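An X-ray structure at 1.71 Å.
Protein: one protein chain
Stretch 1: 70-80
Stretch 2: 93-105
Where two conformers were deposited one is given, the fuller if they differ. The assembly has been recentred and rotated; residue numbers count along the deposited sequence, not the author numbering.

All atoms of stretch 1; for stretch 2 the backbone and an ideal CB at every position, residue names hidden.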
ATOM      1  N   THR B  70     -21.796  41.179   2.291  1.00 16.90           N
ATOM      2  CA  THR B  70     -22.711  40.183   1.679  1.00 16.74           C
ATOM      3  C   THR B  70     -22.047  39.384   0.556  1.00 17.32           C
ATOM      4  O   THR B  70     -21.074  39.836  -0.090  1.00 18.59           O
ATOM      5  CB  THR B  70     -23.965  40.865   1.080  1.00 19.10           C
ATOM      6  OG1 THR B  70     -23.673  41.626  -0.100  1.00 19.50           O
ATOM      7  CG2 THR B  70     -24.629  41.814   2.072  1.00 19.15           C
ATOM      8  N   VAL B  71     -22.636  38.237   0.277  1.00 18.47           N
ATOM      9  CA  VAL B  71     -22.177  37.322  -0.838  1.00 19.17           C
ATOM     10  C   VAL B  71     -22.291  38.096  -2.167  1.00 19.10           C
ATOM     11  O   VAL B  71     -21.417  37.995  -3.012  1.00 19.46           O
ATOM     12  CB  VAL B  71     -23.050  36.059  -0.838  1.00 22.20           C
ATOM     13  CG1 VAL B  71     -22.863  35.180  -2.085  1.00 23.04           C
ATOM     14  CG2 VAL B  71     -22.730  35.241   0.409  1.00 24.15           C
ATOM     15  N   ASN B  72     -23.351  38.906  -2.305  1.00 18.23           N
ATOM     16  CA  ASN B  72     -23.603  39.710  -3.550  0.50 17.28           C
ATOM     17  C   ASN B  72     -22.436  40.599  -3.815  1.00 18.06           C
ATOM     18  O   ASN B  72     -21.939  40.705  -4.947  1.00 19.01           O
ATOM     19  CB  ASN B  72     -24.928  40.511  -3.453  0.50 16.21           C
ATOM     20  CG  ASN B  72     -26.066  39.765  -4.053  0.50 15.58           C
ATOM     21  OD1 ASN B  72     -27.236  40.147  -3.971  0.50 14.64           O
ATOM     22  ND2 ASN B  72     -25.716  38.688  -4.693  0.50 14.55           N
ATOM     23  N   GLU B  73     -21.952  41.288  -2.779  1.00 19.54           N
ATOM     24  CA  GLU B  73     -20.839  42.190  -2.954  1.00 18.86           C
ATOM     25  C   GLU B  73     -19.555  41.442  -3.300  1.00 17.76           C
ATOM     26  O   GLU B  73     -18.710  41.912  -4.123  1.00 18.37           O
ATOM     27  CB  GLU B  73     -20.661  43.049  -1.664  1.00 20.51           C
ATOM     28  CG  GLU B  73     -21.814  44.039  -1.442  1.00 21.03           C
ATOM     29  CD  GLU B  73     -21.721  44.587  -0.034  1.00 27.69           C
ATOM     30  OE1 GLU B  73     -21.988  43.831   0.878  1.00 26.34           O
ATOM     31  OE2 GLU B  73     -21.279  45.695   0.157  1.00 32.48           O
ATOM     32  N   ALA B  74     -19.379  40.273  -2.678  1.00 15.58           N
ATOM     33  CA  ALA B  74     -18.183  39.496  -2.922  1.00 17.21           C
ATOM     34  C   ALA B  74     -18.165  39.020  -4.413  1.00 15.67           C
ATOM     35  O   ALA B  74     -17.141  39.048  -5.053  1.00 18.43           O
ATOM     36  CB  ALA B  74     -18.085  38.289  -1.958  1.00 16.82           C
ATOM     37  N   LEU B  75     -19.291  38.527  -4.901  1.00 17.66           N
ATOM     38  CA  LEU B  75     -19.384  38.057  -6.324  1.00 16.41           C
ATOM     39  C   LEU B  75     -19.132  39.237  -7.269  1.00 19.49           C
ATOM     40  O   LEU B  75     -18.506  39.080  -8.289  1.00 17.51           O
ATOM     41  CB  LEU B  75     -20.772  37.462  -6.562  1.00 17.53           C
ATOM     42  CG  LEU B  75     -21.122  36.116  -5.903  1.00 16.94           C
ATOM     43  CD1 LEU B  75     -22.564  35.752  -6.162  1.00 19.26           C
ATOM     44  CD2 LEU B  75     -20.202  35.044  -6.489  1.00 22.85           C
ATOM     45  N   ALA B  76     -19.682  40.405  -6.964  1.00 19.42           N
ATOM     46  CA  ALA B  76     -19.561  41.580  -7.848  1.00 19.35           C
ATOM     47  C   ALA B  76     -18.146  42.098  -7.999  1.00 19.80           C
ATOM     48  O   ALA B  76     -17.815  42.740  -9.031  1.00 20.06           O
ATOM     49  CB  ALA B  76     -20.504  42.707  -7.383  1.00 21.09           C
ATOM     50  N   ALA B  77     -17.329  41.866  -6.971  1.00 17.26           N
ATOM     51  CA  ALA B  77     -15.979  42.435  -6.909  1.00 20.57           C
ATOM     52  C   ALA B  77     -15.032  41.995  -8.021  1.00 21.15           C
ATOM     53  O   ALA B  77     -14.089  42.748  -8.419  1.00 21.77           O
ATOM     54  CB  ALA B  77     -15.344  42.175  -5.562  1.00 21.60           C
ATOM     55  N   ASN B  78     -15.160  40.732  -8.444  1.00 20.62           N
ATOM     56  CA  ASN B  78     -14.181  40.136  -9.318  1.00 20.96           C
ATOM     57  C   ASN B  78     -14.824  39.044 -10.185  1.00 19.43           C
ATOM     58  O   ASN B  78     -15.882  38.450  -9.841  1.00 18.83           O
ATOM     59  CB  ASN B  78     -13.011  39.478  -8.515  1.00 20.82           C
ATOM     60  CG  ASN B  78     -12.151  40.444  -7.792  1.00 23.33           C
ATOM     61  OD1 ASN B  78     -12.200  40.571  -6.546  1.00 25.21           O
ATOM     62  ND2 ASN B  78     -11.394  41.188  -8.531  1.00 22.00           N
ATOM     63  N   GLU B  79     -14.121  38.724 -11.278  1.00 21.27           N
ATOM     64  CA  GLU B  79     -14.466  37.586 -12.145  1.00 20.51           C
ATOM     65  C   GLU B  79     -14.098  36.255 -11.503  1.00 18.55           C
ATOM     66  O   GLU B  79     -14.883  35.325 -11.518  1.00 18.51           O
ATOM     67  CB  GLU B  79     -13.670  37.703 -13.446  1.00 22.57           C
ATOM     68  CG  GLU B  79     -13.811  36.534 -14.397  1.00 26.73           C
ATOM     69  CD  GLU B  79     -12.993  36.809 -15.689  1.00 33.74           C
ATOM     70  OE1 GLU B  79     -11.787  37.142 -15.612  1.00 38.46           O
ATOM     71  OE2 GLU B  79     -13.619  36.802 -16.748  1.00 38.45           O
ATOM     72  N   LEU B  80     -12.910  36.220 -10.902  1.00 19.09           N
ATOM     73  CA  LEU B  80     -12.407  34.986 -10.264  1.00 19.00           C
ATOM     74  C   LEU B  80     -12.725  34.930  -8.762  1.00 17.08           C
ATOM     75  O   LEU B  80     -12.358  35.875  -8.006  1.00 18.46           O
ATOM     76  CB  LEU B  80     -10.905  34.898 -10.500  1.00 18.90           C
ATOM     77  CG  LEU B  80     -10.266  33.598 -10.015  1.00 20.49           C
ATOM     78  CD1 LEU B  80     -10.775  32.419 -10.793  1.00 22.42           C
ATOM     79  CD2 LEU B  80      -8.742  33.668 -10.091  1.00 21.44           C
ATOM     80  N   UNK B  93     -25.775  26.501  -0.549  1.00 18.73           N
ATOM     81  CA  UNK B  93     -26.521  27.278   0.455  1.00 19.81           C
ATOM     82  C   UNK B  93     -26.335  28.765   0.205  1.00 17.06           C
ATOM     83  O   UNK B  93     -27.254  29.559   0.326  1.00 19.71           O
ATOM     84  CB  UNK B  93     -26.068  26.920   1.872  1.00 19.81           C
ATOM     85  N   UNK B  94     -25.115  29.192  -0.038  1.00 14.89           N
ATOM     86  CA  UNK B  94     -24.846  30.628  -0.179  1.00 16.41           C
ATOM     87  C   UNK B  94     -25.132  31.178  -1.596  1.00 16.68           C
ATOM     88  O   UNK B  94     -25.472  32.359  -1.746  1.00 17.77           O
ATOM     89  CB  UNK B  94     -23.386  30.903   0.185  1.00 16.41           C
ATOM     90  N   UNK B  95     -24.972  30.349  -2.637  1.00 16.39           N
ATOM     91  CA  UNK B  95     -25.179  30.849  -4.015  1.00 14.09           C
ATOM     92  C   UNK B  95     -26.565  30.669  -4.595  1.00 13.96           C
ATOM     93  O   UNK B  95     -26.995  31.514  -5.409  1.00 17.21           O
ATOM     94  CB  UNK B  95     -24.188  30.156  -4.953  1.00 14.09           C
ATOM     95  N   UNK B  96     -27.321  29.654  -4.188  1.00 14.57           N
ATOM     96  CA  UNK B  96     -28.680  29.397  -4.749  1.00 18.66           C
ATOM     97  C   UNK B  96     -29.549  30.643  -4.614  1.00 19.56           C
ATOM     98  O   UNK B  96     -30.248  31.023  -5.595  1.00 16.98           O
ATOM     99  CB  UNK B  96     -29.351  28.218  -4.042  1.00 18.66           C
ATOM    100  N   UNK B  97     -29.491  31.326  -3.435  1.00 17.74           N
ATOM    101  CA  UNK B  97     -30.401  32.481  -3.284  1.00 18.79           C
ATOM    102  C   UNK B  97     -30.025  33.645  -4.135  1.00 18.19           C
ATOM    103  O   UNK B  97     -30.863  34.575  -4.237  1.00 19.16           O
ATOM    104  CB  UNK B  97     -30.447  32.939  -1.825  1.00 18.79           C
ATOM    105  N   UNK B  98     -28.810  33.655  -4.674  1.00 16.32           N
ATOM    106  CA  UNK B  98     -28.334  34.719  -5.542  1.00 16.93           C
ATOM    107  C   UNK B  98     -27.976  34.212  -6.954  1.00 17.72           C
ATOM    108  O   UNK B  98     -27.129  34.746  -7.604  1.00 16.75           O
ATOM    109  CB  UNK B  98     -27.117  35.392  -4.904  1.00 16.93           C
ATOM    110  N   UNK B  99     -28.724  33.219  -7.396  1.00 17.42           N
ATOM    111  CA  UNK B  99     -28.389  32.474  -8.651  1.00 16.56           C
ATOM    112  C   UNK B  99     -28.391  33.401  -9.870  1.00 19.69           C
ATOM    113  O   UNK B  99     -27.667  33.137 -10.860  1.00 19.62           O
ATOM    114  CB  UNK B  99     -29.384  31.334  -8.880  1.00 16.56           C
ATOM    115  N   UNK B 100     -29.188  34.473  -9.823  1.00 18.26           N
ATOM    116  CA  UNK B 100     -29.220  35.472 -10.916  1.00 18.52           C
ATOM    117  C   UNK B 100     -27.980  36.369 -11.064  1.00 18.93           C
ATOM    118  O   UNK B 100     -27.880  37.189 -12.014  1.00 21.39           O
ATOM    119  CB  UNK B 100     -30.436  36.378 -10.711  1.00 18.52           C
ATOM    120  N   UNK B 101     -27.014  36.272 -10.148  1.00 17.68           N
ATOM    121  CA  UNK B 101     -25.845  37.091 -10.147  1.00 16.75           C
ATOM    122  C   UNK B 101     -24.560  36.401 -10.526  1.00 18.19           C
ATOM    123  O   UNK B 101     -23.444  36.949 -10.324  1.00 20.30           O
ATOM    124  CB  UNK B 101     -25.684  37.715  -8.759  1.00 16.75           C
ATOM    125  N   UNK B 102     -24.696  35.229 -11.152  1.00 16.91           N
ATOM    126  CA  UNK B 102     -23.480  34.402 -11.409  1.00 17.18           C
ATOM    127  C   UNK B 102     -22.940  34.444 -12.842  1.00 16.89           C
ATOM    128  O   UNK B 102     -21.861  33.951 -13.114  1.00 16.78           O
ATOM    129  CB  UNK B 102     -23.785  32.943 -11.063  1.00 17.18           C
ATOM    130  N   UNK B 103     -23.602  35.176 -13.757  1.00 16.72           N
ATOM    131  CA  UNK B 103     -23.079  35.203 -15.114  1.00 15.98           C
ATOM    132  C   UNK B 103     -21.739  35.785 -15.203  1.00 17.88           C
ATOM    133  O   UNK B 103     -21.455  36.844 -14.613  1.00 18.38           O
ATOM    134  CB  UNK B 103     -24.016  35.978 -16.043  1.00 15.98           C
ATOM    135  N   UNK B 104     -20.860  35.104 -15.913  1.00 18.60           N
ATOM    136  CA  UNK B 104     -19.533  35.583 -16.107  1.00 20.51           C
ATOM    137  C   UNK B 104     -18.514  35.327 -14.985  1.00 19.70           C
ATOM    138  O   UNK B 104     -17.400  35.755 -15.057  1.00 24.01           O
ATOM    139  CB  UNK B 104     -19.621  37.089 -16.360  1.00 20.51           C
ATOM    140  N   UNK B 105     -18.947  34.698 -13.917  1.00 19.67           N
ATOM    141  CA  UNK B 105     -18.047  34.424 -12.798  1.00 18.72           C
ATOM    142  C   UNK B 105     -17.358  33.083 -13.060  1.00 19.73           C
ATOM    143  O   UNK B 105     -17.949  32.208 -13.696  1.00 17.72           O
ATOM    144  CB  UNK B 105     -18.802  34.407 -11.467  1.00 18.72           C
TER

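Position 93 lies beyond the reach of stretch 1, with helical backbone angles. Almost any residue would suit it. It is Ser93, which makes no contact here.

At position 94 the CA-to-CB bond points toward stretch 1, and the ideal CB is 4.4 Å from Val71 CG2. Only carbon is offered at that point, so an apolar side chain fits: valine, isoleucine, leucine or alanine. The residue is Ile94. Its CB lies 4.3 Å from Val71 CG2, and its backbone O is 3.9 Å from Val71 CG1.

At position 95 the bond points sideways, and the ideal CB has no atom of stretch 1 within 5.5 Å. A longer apolar chain could still bend back to the methyls of Val71 and Leu75; a short one would leave them alone. The residue is Leu95. With chi1 m and chi2 t, its CD2 comes to 4.1 Å from Val71 CG1 and 4.2 Å from Leu75 CD1.

Positions 96 and 97 are out of reach of stretch 1, so it sets no demand on them. They hold Glu96 and Pro97. The phi of -71° at 97 is one that proline accepts.

Position 98 points toward stretch 1. Its ideal CB is 4.7 Å from Leu75 CD1 and 5.1 Å from Val71 CG1, with the amide of Asn72 nearby. The space is short, so a compact apolar residue such as valine, alanine or isoleucine is favoured. It is Val98, chi1 m. Its CG2 packs 4.0 Å from both Val71 CG1 and Leu75 CD1, bridging residues one helical turn apart.

Position 99 points away, and many residues would do. Ser99 turns back on its own stretch: its OG donates to Glu96 O at 2.8 Å. Position 100 points sideways with nothing near its ideal CB, so the choice is open, polar or charged included. It is Glu100, without contact within 4.5 Å.

Position 101 points toward stretch 1, with the amide of Asn72 ahead and Leu75 CD1 to one side, 4.5 Å from the ideal CB. A small or medium polar side chain would suit, and an apolar one is possible. It is Asn101, whose side-chain amide reaches that of Asn72.

At position 102 the bond points sideways, and only a longer side chain would come near. An apolar one would meet Leu75. Leu102 does so, CD2 lying 3.8 Å from Leu75 CD1.

Position 103 is out of reach and unconstrained by stretch 1; it is Phe103. Position 104 has phi 82° and psi -1°, where a CB would be jammed against the preceding carbonyl O. Glycine is called for, and Gly104 occupies this corner of the type II turn. Its O is 3.7 Å from Glu79 CG.

Position 105 points sideways, but the carbonyls of Leu75 and Asn78 face this side without donors from stretch 2's backbone. A long donor, lysine or perhaps arginine, would suit. Lys105 bends at chi1 and chi2 (both m), then runs straight through chi3 and chi4 (both t), and NZ donates to Leu75 O at 2.8 Å and Asn78 O at 3.1 Å.

Stretch 2 (93-105) SILEPVSENLFGK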
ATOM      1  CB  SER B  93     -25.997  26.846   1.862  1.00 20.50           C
ATOM      2  OG  SER B  93     -26.660  27.637   2.873  1.00 27.64           O
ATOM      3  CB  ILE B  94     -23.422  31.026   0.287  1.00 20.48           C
ATOM      4  CG1 ILE B  94     -22.363  30.440  -0.597  1.00 20.02           C
ATOM      5  CG2 ILE B  94     -23.119  30.647   1.768  1.00 22.33           C
ATOM      6  CD1 ILE B  94     -21.001  30.924  -0.361  1.00 19.99           C
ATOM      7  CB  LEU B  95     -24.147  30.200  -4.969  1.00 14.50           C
ATOM      8  CG  LEU B  95     -22.681  30.410  -4.724  1.00 15.06           C
ATOM      9  CD1 LEU B  95     -21.838  29.831  -5.845  1.00 17.86           C
ATOM     10  CD2 LEU B  95     -22.368  31.860  -4.499  1.00 17.75           C
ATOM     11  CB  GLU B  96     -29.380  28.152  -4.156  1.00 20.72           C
ATOM     12  CG  GLU B  96     -30.714  27.750  -4.872  1.00 24.98           C
ATOM     13  CD  GLU B  96     -31.906  28.609  -4.462  1.00 29.64           C
ATOM     14  OE1 GLU B  96     -31.881  29.130  -3.317  1.00 33.41           O
ATOM     15  OE2 GLU B  96     -32.813  28.863  -5.328  1.00 31.55           O
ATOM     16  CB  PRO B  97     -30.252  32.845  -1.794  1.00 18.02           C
ATOM     17  CG  PRO B  97     -29.893  31.502  -1.135  1.00 20.01           C
ATOM     18  CD  PRO B  97     -28.915  30.899  -2.151  1.00 18.30           C
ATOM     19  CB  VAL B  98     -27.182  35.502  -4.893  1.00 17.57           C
ATOM     20  CG1 VAL B  98     -27.705  36.266  -3.672  1.00 18.90           C
ATOM     21  CG2 VAL B  98     -26.032  34.615  -4.507  1.00 17.91           C
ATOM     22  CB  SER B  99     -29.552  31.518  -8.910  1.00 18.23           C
ATOM     23  OG  SER B  99     -29.450  30.332  -8.192  1.00 25.27           O
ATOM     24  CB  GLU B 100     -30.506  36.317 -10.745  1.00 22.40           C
ATOM     25  CG  GLU B 100     -30.454  37.431  -9.652  1.00 27.13           C
ATOM     26  CD  GLU B 100     -30.797  37.041  -8.171  1.00 31.06           C
ATOM     27  OE1 GLU B 100     -30.782  35.819  -7.853  1.00 28.89           O
ATOM     28  OE2 GLU B 100     -31.041  37.985  -7.323  1.00 25.45           O
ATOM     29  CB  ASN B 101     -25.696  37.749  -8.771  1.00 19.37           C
ATOM     30  CG  ASN B 101     -26.827  38.746  -8.471  1.00 24.09           C
ATOM     31  OD1 ASN B 101     -27.329  39.438  -9.368  1.00 27.50           O
ATOM     32  ND2 ASN B 101     -27.247  38.807  -7.233  1.00 23.06           N
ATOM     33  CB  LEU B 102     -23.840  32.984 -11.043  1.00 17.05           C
ATOM     34  CG  LEU B 102     -24.209  32.664  -9.564  1.00 18.78           C
ATOM     35  CD1 LEU B 102     -24.667  31.247  -9.371  1.00 17.82           C
ATOM     36  CD2 LEU B 102     -22.973  32.889  -8.692  1.00 23.73           C
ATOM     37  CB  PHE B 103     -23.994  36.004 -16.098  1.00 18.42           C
ATOM     38  CG  PHE B 103     -23.399  36.121 -17.486  1.00 17.88           C
ATOM     39  CD1 PHE B 103     -23.242  35.000 -18.290  1.00 19.31           C
ATOM     40  CD2 PHE B 103     -22.990  37.388 -18.000  1.00 20.38           C
ATOM     41  CE1 PHE B 103     -22.723  35.117 -19.595  1.00 18.01           C
ATOM     42  CE2 PHE B 103     -22.463  37.478 -19.255  1.00 20.95           C
ATOM     43  CZ  PHE B 103     -22.344  36.329 -20.068  1.00 18.57           C
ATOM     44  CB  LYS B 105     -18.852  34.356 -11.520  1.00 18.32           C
ATOM     45  CG  LYS B 105     -19.613  35.641 -11.178  1.00 18.34           C
ATOM     46  CD  LYS B 105     -18.677  36.843 -11.174  1.00 19.87           C
ATOM     47  CE  LYS B 105     -19.446  38.201 -11.151  1.00 18.29           C
ATOM     48  NZ  LYS B 105     -18.507  39.339 -11.121  1.00 19.46           N
TER
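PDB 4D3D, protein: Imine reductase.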